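Local atomic coordinates of DNA-binding transcriptional repressor YiaJ (Escherichia coli, PDB entry 1YSQ), a protein that represses transcription of the yiaKLMNOPQRS operon, which may be involved in using 2,3-diketo-L-gulonate, and is represented here by its IclR C-terminal domain. Residues 15-20 and 173-178; 8-13 and 40-45; 26-31 and 52-57. All blocks are in the same frame, centred on the assembly; numbering follows the deposited sequence.

Interaction 1. Residues 15-20 and 173-178; sequences APHLEA and AQAISN
His-17 and Leu-18 on one helix meet Ala-175 and Ile-176 on another in an almost perfectly antiparallel helix pair of the GAF-like IclR C-terminal domain. The two short axes run at 176° to each other and approach to 9.5 Å. This pairing lays helix 8-25 beside helix 162-182 over the same side of the antiparallel sheet. The buried half of the contact looks toward that sheet. There the delta methyl of Ile-176, CD1, sits 3.9 Å from CD2 of Leu-18, one side chain lying nearly perpendicular to the other. Both are buried: Leu-18 also packs on Ile-29 and Phe-31 of strand 28-35, while Ile-176 rests on Val-137 of strand 130-137, so the interhelical seam merges with the layer between helices and sheet. The outer half borders solvent, being built from the partly exposed His-17 and Ala-175, yet it is closely packed at the imidazole face. Between the two halves His-17 and Ile-176 run alongside each other in opposite senses, with CB of His-17 4.0 Å from CG1 of Ile-176. CB of His-17 already points toward the partner helix, and with CG beside the backbone N (chi1 -61°) the ring is carried against Ala-175. Its polar end is held one turn further along that helix, where NE2 hydrogen-bonds to Glu-179 OE1, a bond that should restrain the ring's rotation. Against this ring Ala-175 makes a CH-pi contact: its CB lies over one face, nearer the ring's border than its centre, with CE1 of His-17 the nearest ring atom at 3.6 Å.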
loop_
_atom_site.group_PDB
_atom_site.type_symbol
_atom_site.label_atom_id
_atom_site.label_comp_id
_atom_site.label_asym_id
_atom_site.label_seq_id
_atom_site.Cartn_x
_atom_site.Cartn_y
_atom_site.Cartn_z
ATOM N N ALA A 15 -14.548 3.545 -4.537
ATOM C CA ALA A 15 -15.050 2.198 -4.862
ATOM C C ALA A 15 -15.188 1.841 -6.360
ATOM O O ALA A 15 -14.734 0.780 -6.753
ATOM C CB ALA A 15 -16.356 1.879 -4.093
ATOM N N PRO A 16 -15.765 2.701 -7.208
ATOM C CA PRO A 16 -15.890 2.356 -8.634
ATOM C C PRO A 16 -14.523 2.124 -9.278
ATOM O O PRO A 16 -14.364 1.255 -10.148
ATOM C CB PRO A 16 -16.527 3.606 -9.251
ATOM C CG PRO A 16 -17.118 4.354 -8.128
ATOM C CD PRO A 16 -16.290 4.050 -6.924
ATOM N N HIS A 17 -13.545 2.926 -8.847
ATOM C CA HIS A 17 -12.192 2.867 -9.379
ATOM C C HIS A 17 -11.456 1.624 -8.887
ATOM O O HIS A 17 -10.753 0.977 -9.659
ATOM C CB HIS A 17 -11.411 4.127 -8.986
ATOM C CG HIS A 17 -12.010 5.387 -9.517
ATOM N ND1 HIS A 17 -11.959 5.724 -10.851
ATOM C CD2 HIS A 17 -12.698 6.378 -8.901
ATOM C CE1 HIS A 17 -12.573 6.881 -11.032
ATOM N NE2 HIS A 17 -13.033 7.298 -9.864
ATOM N N LEU A 18 -11.608 1.307 -7.602
ATOM C CA LEU A 18 -10.975 0.119 -7.042
ATOM C C LEU A 18 -11.583 -1.150 -7.646
ATOM O O LEU A 18 -10.862 -2.085 -7.996
ATOM C CB LEU A 18 -11.064 0.129 -5.507
ATOM C CG LEU A 18 -10.369 1.332 -4.852
ATOM C CD1 LEU A 18 -10.784 1.465 -3.395
ATOM C CD2 LEU A 18 -8.859 1.227 -4.972
ATOM N N GLU A 19 -12.911 -1.176 -7.792
ATOM C CA GLU A 19 -13.568 -2.312 -8.460
ATOM C C GLU A 19 -13.071 -2.508 -9.893
ATOM O O GLU A 19 -12.796 -3.626 -10.328
ATOM C CB GLU A 19 -15.087 -2.108 -8.481
ATOM C CG GLU A 19 -15.751 -2.323 -7.133
ATOM C CD GLU A 19 -17.264 -2.193 -7.219
ATOM O OE1 GLU A 19 -17.815 -2.319 -8.335
ATOM O OE2 GLU A 19 -17.893 -1.965 -6.181
ATOM N N ALA A 20 -12.983 -1.409 -10.630
ATOM C CA ALA A 20 -12.433 -1.432 -11.984
ATOM C C ALA A 20 -11.046 -2.059 -12.016
ATOM O O ALA A 20 -10.748 -2.877 -12.886
ATOM C CB ALA A 20 -12.395 -0.009 -12.571
ATOM N N ALA A 173 -5.159 5.310 -8.543
ATOM C CA ALA A 173 -4.880 6.275 -7.488
ATOM C C ALA A 173 -5.050 7.717 -7.974
ATOM O O ALA A 173 -5.589 8.541 -7.259
ATOM C CB ALA A 173 -3.475 6.080 -6.909
ATOM N N GLN A 174 -4.583 8.012 -9.184
ATOM C CA GLN A 174 -4.698 9.358 -9.742
ATOM C C GLN A 174 -6.159 9.796 -9.858
ATOM O O GLN A 174 -6.492 10.925 -9.508
ATOM C CB GLN A 174 -4.032 9.438 -11.117
ATOM C CG GLN A 174 -2.503 9.528 -11.076
ATOM C CD GLN A 174 -1.861 9.299 -12.458
ATOM O OE1 GLN A 174 -2.447 8.642 -13.334
ATOM N NE2 GLN A 174 -0.670 9.853 -12.653
ATOM N N ALA A 175 -7.016 8.896 -10.343
ATOM C CA ALA A 175 -8.441 9.183 -10.502
ATOM C C ALA A 175 -9.109 9.483 -9.146
ATOM O O ALA A 175 -9.843 10.473 -9.011
ATOM C CB ALA A 175 -9.142 8.028 -11.213
ATOM N N ILE A 176 -8.831 8.635 -8.152
ATOM C CA ILE A 176 -9.292 8.863 -6.779
ATOM C C ILE A 176 -8.791 10.206 -6.229
ATOM O O ILE A 176 -9.565 10.991 -5.687
ATOM C CB ILE A 176 -8.858 7.689 -5.844
ATOM C CG1 ILE A 176 -9.464 6.360 -6.332
ATOM C CG2 ILE A 176 -9.228 7.995 -4.363
ATOM C CD1 ILE A 176 -8.862 5.092 -5.680
ATOM N N SER A 177 -7.497 10.464 -6.367
ATOM C CA SER A 177 -6.917 11.710 -5.882
ATOM C C SER A 177 -7.548 12.944 -6.550
ATOM O O SER A 177 -7.842 13.952 -5.877
ATOM C CB SER A 177 -5.411 11.705 -6.115
ATOM O OG SER A 177 -4.868 12.971 -5.821
ATOM N N ASN A 178 -7.742 12.849 -7.865
ATOM C CA ASN A 178 -8.315 13.930 -8.669
ATOM C C ASN A 178 -9.756 14.216 -8.261
ATOM O O ASN A 178 -10.133 15.370 -8.082
ATOM C CB ASN A 178 -8.221 13.601 -10.170
ATOM C CG ASN A 178 -6.806 13.748 -10.712
ATOM O OD1 ASN A 178 -5.954 14.393 -10.086
ATOM N ND2 ASN A 178 -6.544 13.149 -11.881
#

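Interaction 2. Residues 8-13 and 40-45; sequences LNIIHI and ILIYKL
A classic beta bulge in strand 38-45 turns Ile-42 and Tyr-43 together toward helix 8-25, where they meet Ile-10 and Ile-11. Both bulge residues are hydrogen-bonded through their backbones to Phe-31 of the neighbouring strand. The near-helical backbone of Ile-42 breaks the usual up-and-down order of a strand, so two successive side chains face the helix. Ile-11 reaches between them with two branches. Its CG2 methyl approaches the Tyr-43 ring obliquely, 3.6 Å from CD1 and 4.0 Å from CE1 of that tyrosine. Its CD1 methyl extends to the strand backbone, 3.5 Å from the carbonyl oxygen of Ile-42, and passes 4.3 Å from the CD1 methyl of Ile-42. With CG1 anti to the carbonyl carbon and CG2 anti to the backbone N (chi1 -72°), Ile-11 sends one branch to the strand backbone and the other to the ring. In the GAF-like fold of this domain the first helix packs against the sheet, its opening turns running at 29° to this strand, 9.6 Å from it between short axes. Ile-42 spans part of that distance. Its CG1 stands between the backbone N and the carbonyl carbon (chi1 63°), carrying CD1 out to the CG2 methyl of Ile-10 at 3.9 Å, where the two side chains meet crosswise. Ile-10 is buried and also lies against Phe-31 of the sheet and Leu-180 of helix 162-182. Tyr-43 continues along the helix to Ala-15, Leu-18 and Glu-19, and its hydroxyl is hydrogen-bonded to Thr-192 OG1 near the C terminus.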
loop_
_atom_site.group_PDB
_atom_site.type_symbol
_atom_site.label_atom_id
_atom_site.label_comp_id
_atom_site.label_asym_id
_atom_site.label_seq_id
_atom_site.Cartn_x
_atom_site.Cartn_y
_atom_site.Cartn_z
ATOM N N LEU A 8 -16.366 6.686 4.915
ATOM C CA LEU A 8 -17.552 6.617 4.056
ATOM C C LEU A 8 -17.413 7.447 2.779
ATOM O O LEU A 8 -17.612 6.930 1.669
ATOM C CB LEU A 8 -18.799 7.069 4.830
ATOM C CG LEU A 8 -19.197 6.287 6.083
ATOM C CD1 LEU A 8 -20.180 7.115 6.922
ATOM C CD2 LEU A 8 -19.781 4.911 5.729
ATOM N N ASN A 9 -17.095 8.732 2.951
ATOM C CA ASN A 9 -16.938 9.654 1.831
ATOM C C ASN A 9 -15.849 9.200 0.859
ATOM O O ASN A 9 -16.078 9.174 -0.345
ATOM C CB ASN A 9 -16.652 11.085 2.316
ATOM C CG ASN A 9 -17.764 11.643 3.197
ATOM O OD1 ASN A 9 -18.883 11.105 3.239
ATOM N ND2 ASN A 9 -17.461 12.733 3.914
ATOM N N ILE A 10 -14.677 8.837 1.382
ATOM C CA ILE A 10 -13.594 8.371 0.512
ATOM C C ILE A 10 -13.921 7.023 -0.169
ATOM O O ILE A 10 -13.597 6.825 -1.341
ATOM C CB ILE A 10 -12.197 8.373 1.227
ATOM C CG1 ILE A 10 -11.061 8.165 0.212
ATOM C CG2 ILE A 10 -12.123 7.312 2.346
ATOM C CD1 ILE A 10 -10.831 9.339 -0.736
ATOM N N ILE A 11 -14.581 6.116 0.539
ATOM C CA ILE A 11 -14.953 4.844 -0.096
ATOM C C ILE A 11 -15.971 5.081 -1.227
ATOM O O ILE A 11 -15.866 4.483 -2.304
ATOM C CB ILE A 11 -15.395 3.786 0.946
ATOM C CG1 ILE A 11 -14.156 3.302 1.718
ATOM C CG2 ILE A 11 -16.038 2.578 0.261
ATOM C CD1 ILE A 11 -14.451 2.694 3.079
ATOM N N HIS A 12 -16.902 6.015 -1.009
ATOM C CA HIS A 12 -17.851 6.399 -2.058
ATOM C C HIS A 12 -17.171 6.907 -3.339
ATOM O O HIS A 12 -17.546 6.517 -4.450
ATOM C CB HIS A 12 -18.879 7.425 -1.555
ATOM C CG HIS A 12 -20.008 7.634 -2.516
ATOM N ND1 HIS A 12 -20.998 6.694 -2.715
ATOM C CD2 HIS A 12 -20.269 8.647 -3.380
ATOM C CE1 HIS A 12 -21.833 7.130 -3.643
ATOM N NE2 HIS A 12 -21.415 8.313 -4.061
ATOM N N ILE A 13 -16.183 7.775 -3.173
ATOM C CA ILE A 13 -15.347 8.244 -4.273
ATOM C C ILE A 13 -14.547 7.096 -4.898
ATOM O O ILE A 13 -14.512 6.948 -6.126
ATOM C CB ILE A 13 -14.360 9.332 -3.757
ATOM C CG1 ILE A 13 -15.113 10.593 -3.318
ATOM C CG2 ILE A 13 -13.251 9.656 -4.822
ATOM C CD1 ILE A 13 -14.192 11.742 -2.903
ATOM N N ILE A 40 -4.603 1.587 8.214
ATOM C CA ILE A 40 -5.867 0.891 8.473
ATOM C C ILE A 40 -6.429 0.433 7.151
ATOM O O ILE A 40 -6.650 1.247 6.244
ATOM C CB ILE A 40 -6.914 1.775 9.181
ATOM C CG1 ILE A 40 -6.330 2.421 10.441
ATOM C CG2 ILE A 40 -8.179 0.919 9.536
ATOM C CD1 ILE A 40 -7.352 3.329 11.164
ATOM N N LEU A 41 -6.685 -0.867 7.047
ATOM C CA LEU A 41 -7.325 -1.398 5.846
ATOM C C LEU A 41 -8.810 -1.077 5.864
ATOM O O LEU A 41 -9.575 -1.756 6.547
ATOM C CB LEU A 41 -7.085 -2.910 5.703
ATOM C CG LEU A 41 -7.462 -3.494 4.339
ATOM C CD1 LEU A 41 -6.732 -2.724 3.217
ATOM C CD2 LEU A 41 -7.099 -4.970 4.277
ATOM N N ILE A 42 -9.216 -0.045 5.125
ATOM C CA ILE A 42 -10.626 0.371 5.158
ATOM C C ILE A 42 -11.486 -0.271 4.084
ATOM O O ILE A 42 -12.714 -0.203 4.147
ATOM C CB ILE A 42 -10.760 1.916 5.161
ATOM C CG1 ILE A 42 -10.188 2.531 3.866
ATOM C CG2 ILE A 42 -10.094 2.490 6.437
ATOM C CD1 ILE A 42 -10.465 4.038 3.715
ATOM N N TYR A 43 -10.851 -0.909 3.107
ATOM C CA TYR A 43 -11.576 -1.457 1.978
ATOM C C TYR A 43 -10.692 -2.508 1.323
ATOM O O TYR A 43 -9.476 -2.314 1.171
ATOM C CB TYR A 43 -11.909 -0.303 1.036
ATOM C CG TYR A 43 -12.607 -0.631 -0.249
ATOM C CD1 TYR A 43 -13.948 -0.328 -0.421
ATOM C CD2 TYR A 43 -11.907 -1.171 -1.329
ATOM C CE1 TYR A 43 -14.594 -0.582 -1.626
ATOM C CE2 TYR A 43 -12.541 -1.426 -2.529
ATOM C CZ TYR A 43 -13.881 -1.125 -2.671
ATOM O OH TYR A 43 -14.510 -1.361 -3.874
ATOM N N LYS A 44 -11.292 -3.637 0.979
ATOM C CA LYS A 44 -10.558 -4.728 0.335
ATOM C C LYS A 44 -11.447 -5.495 -0.651
ATOM O O LYS A 44 -12.589 -5.808 -0.336
ATOM C CB LYS A 44 -9.969 -5.702 1.379
ATOM C CG LYS A 44 -9.038 -6.757 0.772
ATOM C CD LYS A 44 -8.772 -7.923 1.722
ATOM C CE LYS A 44 -7.788 -8.927 1.079
ATOM N NZ LYS A 44 -7.781 -10.287 1.787
ATOM N N LEU A 45 -10.903 -5.784 -1.833
ATOM C CA LEU A 45 -11.544 -6.678 -2.801
ATOM C C LEU A 45 -10.701 -7.921 -2.985
ATOM O O LEU A 45 -9.509 -7.848 -3.286
ATOM C CB LEU A 45 -11.758 -5.986 -4.168
ATOM C CG LEU A 45 -12.598 -4.701 -4.100
ATOM C CD1 LEU A 45 -12.517 -3.916 -5.383
ATOM C CD2 LEU A 45 -14.073 -4.994 -3.732
#

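Interaction 3. Residues 26-31 and 52-57; sequences GETINF and LRTRAY. With PO4 (phosphate ion), chain C.
The flat carboxylate of Glu-27 presents both oxygens to a phosphate ion that Leu-52 holds from the other segment, while at the far end of the loop the edge of the Tyr-57 ring has the carbonyl oxygen of Arg-55 in its plane. Glu-27 OE1 lies 2.6 Å from phosphate O4 and OE2 2.5 Å from O3, spacings at which an acid group probably carries a proton. A bend at chi2 (-65°) brings the carboxylate round to the ion. Leu-52 N donates to O4 at 3.0 Å and nearly straight, at 166°. Met-51 N and Ser-153 OG also hydrogen-bond to this ion, which probably came from the crystallisation liquor. An alanine in place of Glu-27 takes away the carboxylate facing O3 and O4, and the ion would probably be held less firmly. Beyond the phosphate, the loop between strands 38-45 and 61-63 folds over the sheet face turned away from helix 8-25, and water does most of the joining. One water accepts from Thr-28 N and donates to Leu-52 O at 2.6 Å. Another lies 2.8 Å from Thr-28 OG1 and accepts from Thr-54 N. A third accepts from Asn-30 ND2 at 2.7 Å and is hydrogen-bonded to Thr-54 OG1. That hydroxyl also takes a bond from Lys-44 NZ, which reaches Ala-56 O as well, and Asn-30 OD1 is bound by Ser-151 OG. Direct contact is slight: Thr-28 OG1 stands 3.6 Å from Leu-52 O.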
loop_
_atom_site.group_PDB
_atom_site.type_symbol
_atom_site.label_atom_id
_atom_site.label_comp_id
_atom_site.label_asym_id
_atom_site.label_seq_id
_atom_site.Cartn_x
_atom_site.Cartn_y
_atom_site.Cartn_z
ATOM N N GLY A 26 -7.532 -8.766 -12.032
ATOM C CA GLY A 26 -7.902 -10.049 -11.436
ATOM C C GLY A 26 -7.402 -10.265 -10.005
ATOM O O GLY A 26 -7.659 -11.304 -9.392
ATOM N N GLU A 27 -6.679 -9.286 -9.466
ATOM C CA GLU A 27 -5.956 -9.441 -8.197
ATOM C C GLU A 27 -6.631 -8.743 -7.020
ATOM O O GLU A 27 -7.491 -7.886 -7.206
ATOM C CB GLU A 27 -4.535 -8.853 -8.330
ATOM C CG GLU A 27 -3.666 -9.448 -9.442
ATOM C CD GLU A 27 -3.325 -10.915 -9.224
ATOM O OE1 GLU A 27 -3.743 -11.501 -8.200
ATOM O OE2 GLU A 27 -2.633 -11.500 -10.095
ATOM N N THR A 28 -6.175 -9.091 -5.816
ATOM C CA THR A 28 -6.552 -8.419 -4.560
ATOM C C THR A 28 -6.270 -6.922 -4.623
ATOM O O THR A 28 -5.124 -6.524 -4.934
ATOM C CB THR A 28 -5.714 -8.977 -3.410
ATOM O OG1 THR A 28 -5.974 -10.384 -3.237
ATOM C CG2 THR A 28 -6.119 -8.303 -2.048
ATOM N N ILE A 29 -7.281 -6.109 -4.308
ATOM C CA ILE A 29 -7.098 -4.663 -4.227
ATOM C C ILE A 29 -7.299 -4.236 -2.785
ATOM O O ILE A 29 -8.319 -4.560 -2.183
ATOM C CB ILE A 29 -8.080 -3.894 -5.178
ATOM C CG1 ILE A 29 -8.017 -4.424 -6.626
ATOM C CG2 ILE A 29 -7.854 -2.359 -5.110
ATOM C CD1 ILE A 29 -6.626 -4.475 -7.291
ATOM N N ASN A 30 -6.315 -3.516 -2.238
ATOM C CA ASN A 30 -6.350 -3.004 -0.861
ATOM C C ASN A 30 -6.391 -1.493 -0.891
ATOM O O ASN A 30 -5.736 -0.861 -1.730
ATOM C CB ASN A 30 -5.071 -3.396 -0.096
ATOM C CG ASN A 30 -4.723 -4.864 -0.249
ATOM O OD1 ASN A 30 -3.764 -5.236 -0.936
ATOM N ND2 ASN A 30 -5.506 -5.706 0.382
ATOM N N PHE A 31 -7.127 -0.919 0.052
ATOM C CA PHE A 31 -7.212 0.538 0.164
ATOM C C PHE A 31 -7.148 0.897 1.638
ATOM O O PHE A 31 -7.985 0.454 2.433
ATOM C CB PHE A 31 -8.521 1.025 -0.462
ATOM C CG PHE A 31 -8.660 2.517 -0.521
ATOM C CD1 PHE A 31 -7.762 3.294 -1.254
ATOM C CD2 PHE A 31 -9.713 3.151 0.117
ATOM C CE1 PHE A 31 -7.899 4.698 -1.315
ATOM C CE2 PHE A 31 -9.853 4.558 0.046
ATOM C CZ PHE A 31 -8.942 5.318 -0.664
ATOM N N LEU A 52 -3.989 -15.941 -5.480
ATOM C CA LEU A 52 -3.438 -15.619 -4.177
ATOM C C LEU A 52 -4.475 -14.861 -3.356
ATOM O O LEU A 52 -4.971 -13.817 -3.780
ATOM C CB LEU A 52 -2.142 -14.794 -4.296
ATOM C CG LEU A 52 -1.612 -14.539 -2.877
ATOM C CD1 LEU A 52 -0.712 -15.719 -2.427
ATOM C CD2 LEU A 52 -0.954 -13.206 -2.721
ATOM N N ARG A 53 -4.816 -15.396 -2.188
ATOM C CA ARG A 53 -5.765 -14.726 -1.307
ATOM C C ARG A 53 -5.044 -14.482 -0.009
ATOM O O ARG A 53 -4.469 -15.410 0.568
ATOM C CB ARG A 53 -7.024 -15.568 -1.085
ATOM C CG ARG A 53 -7.701 -15.967 -2.376
ATOM C CD ARG A 53 -8.888 -16.919 -2.213
ATOM N NE ARG A 53 -10.031 -16.235 -1.605
ATOM C CZ ARG A 53 -10.931 -15.498 -2.275
ATOM N NH1 ARG A 53 -10.840 -15.339 -3.598
ATOM N NH2 ARG A 53 -11.934 -14.927 -1.616
ATOM N N THR A 54 -5.021 -13.229 0.424
ATOM C CA THR A 54 -4.326 -12.874 1.652
ATOM C C THR A 54 -5.305 -12.940 2.821
ATOM O O THR A 54 -6.529 -12.952 2.622
ATOM C CB THR A 54 -3.743 -11.460 1.566
ATOM O OG1 THR A 54 -4.811 -10.491 1.657
ATOM C CG2 THR A 54 -3.075 -11.223 0.181
ATOM N N ARG A 55 -4.754 -12.956 4.029
ATOM C CA ARG A 55 -5.556 -12.967 5.257
ATOM C C ARG A 55 -5.952 -11.564 5.696
ATOM O O ARG A 55 -6.634 -11.391 6.716
ATOM C CB ARG A 55 -4.779 -13.647 6.383
ATOM C CG ARG A 55 -4.565 -15.147 6.165
ATOM C CD ARG A 55 -4.046 -15.896 7.402
ATOM N NE ARG A 55 -2.584 -16.046 7.427
ATOM C CZ ARG A 55 -1.843 -16.618 6.474
ATOM N NH1 ARG A 55 -2.406 -17.113 5.373
ATOM N NH2 ARG A 55 -0.525 -16.698 6.628
ATOM N N ALA A 56 -5.532 -10.552 4.932
ATOM C CA ALA A 56 -5.959 -9.173 5.219
ATOM C C ALA A 56 -7.491 -9.025 5.229
ATOM O O ALA A 56 -8.197 -9.710 4.491
ATOM C CB ALA A 56 -5.340 -8.199 4.217
ATOM N N TYR A 57 -7.986 -8.108 6.059
ATOM C CA TYR A 57 -9.421 -7.900 6.241
ATOM C C TYR A 57 -9.690 -6.441 6.574
ATOM O O TYR A 57 -8.828 -5.754 7.119
ATOM C CB TYR A 57 -9.958 -8.789 7.377
ATOM C CG TYR A 57 -9.186 -8.620 8.677
ATOM C CD1 TYR A 57 -9.612 -7.716 9.659
ATOM C CD2 TYR A 57 -8.043 -9.377 8.928
ATOM C CE1 TYR A 57 -8.908 -7.555 10.852
ATOM C CE2 TYR A 57 -7.305 -9.212 10.118
ATOM C CZ TYR A 57 -7.752 -8.305 11.067
ATOM O OH TYR A 57 -7.053 -8.171 12.235
HETATM P P PO4 C . -2.121 -14.633 -8.505
HETATM O O1 PO4 C . -2.508 -16.078 -8.672
HETATM O O2 PO4 C . -0.726 -14.553 -7.969
HETATM O O3 PO4 C . -2.281 -13.980 -9.843
HETATM O O4 PO4 C . -3.060 -13.938 -7.537
HETATM O O HOH W 1 -6.881 -11.473 -0.853
HETATM O O HOH W 2 -4.544 -11.672 -5.263
HETATM O O HOH W 3 -4.059 -7.959 0.966
#

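Overall arrangement
From the N terminus, helix 8-25 supplies first residues 8-13 to interaction 2 and then residues 15-20 to interaction 1. Strands 28-35 and 38-45 follow as neighbours in the sheet. Interaction 2 closes its loop when residues 40-45 return to the helix, and interaction 3 closes a shorter one when residues 52-57 come back over residues 26-31; these two loops cross. Interaction 1 closes last, at residues 173-178, crossing interaction 2 and enclosing interaction 3. A probable backbone hydrogen bond from Leu-45 N to Ile-29 O ties interaction 2 to interaction 3. Together they fasten the two terminal helices to one sheet face and the loop that holds residues 52-57 to the other.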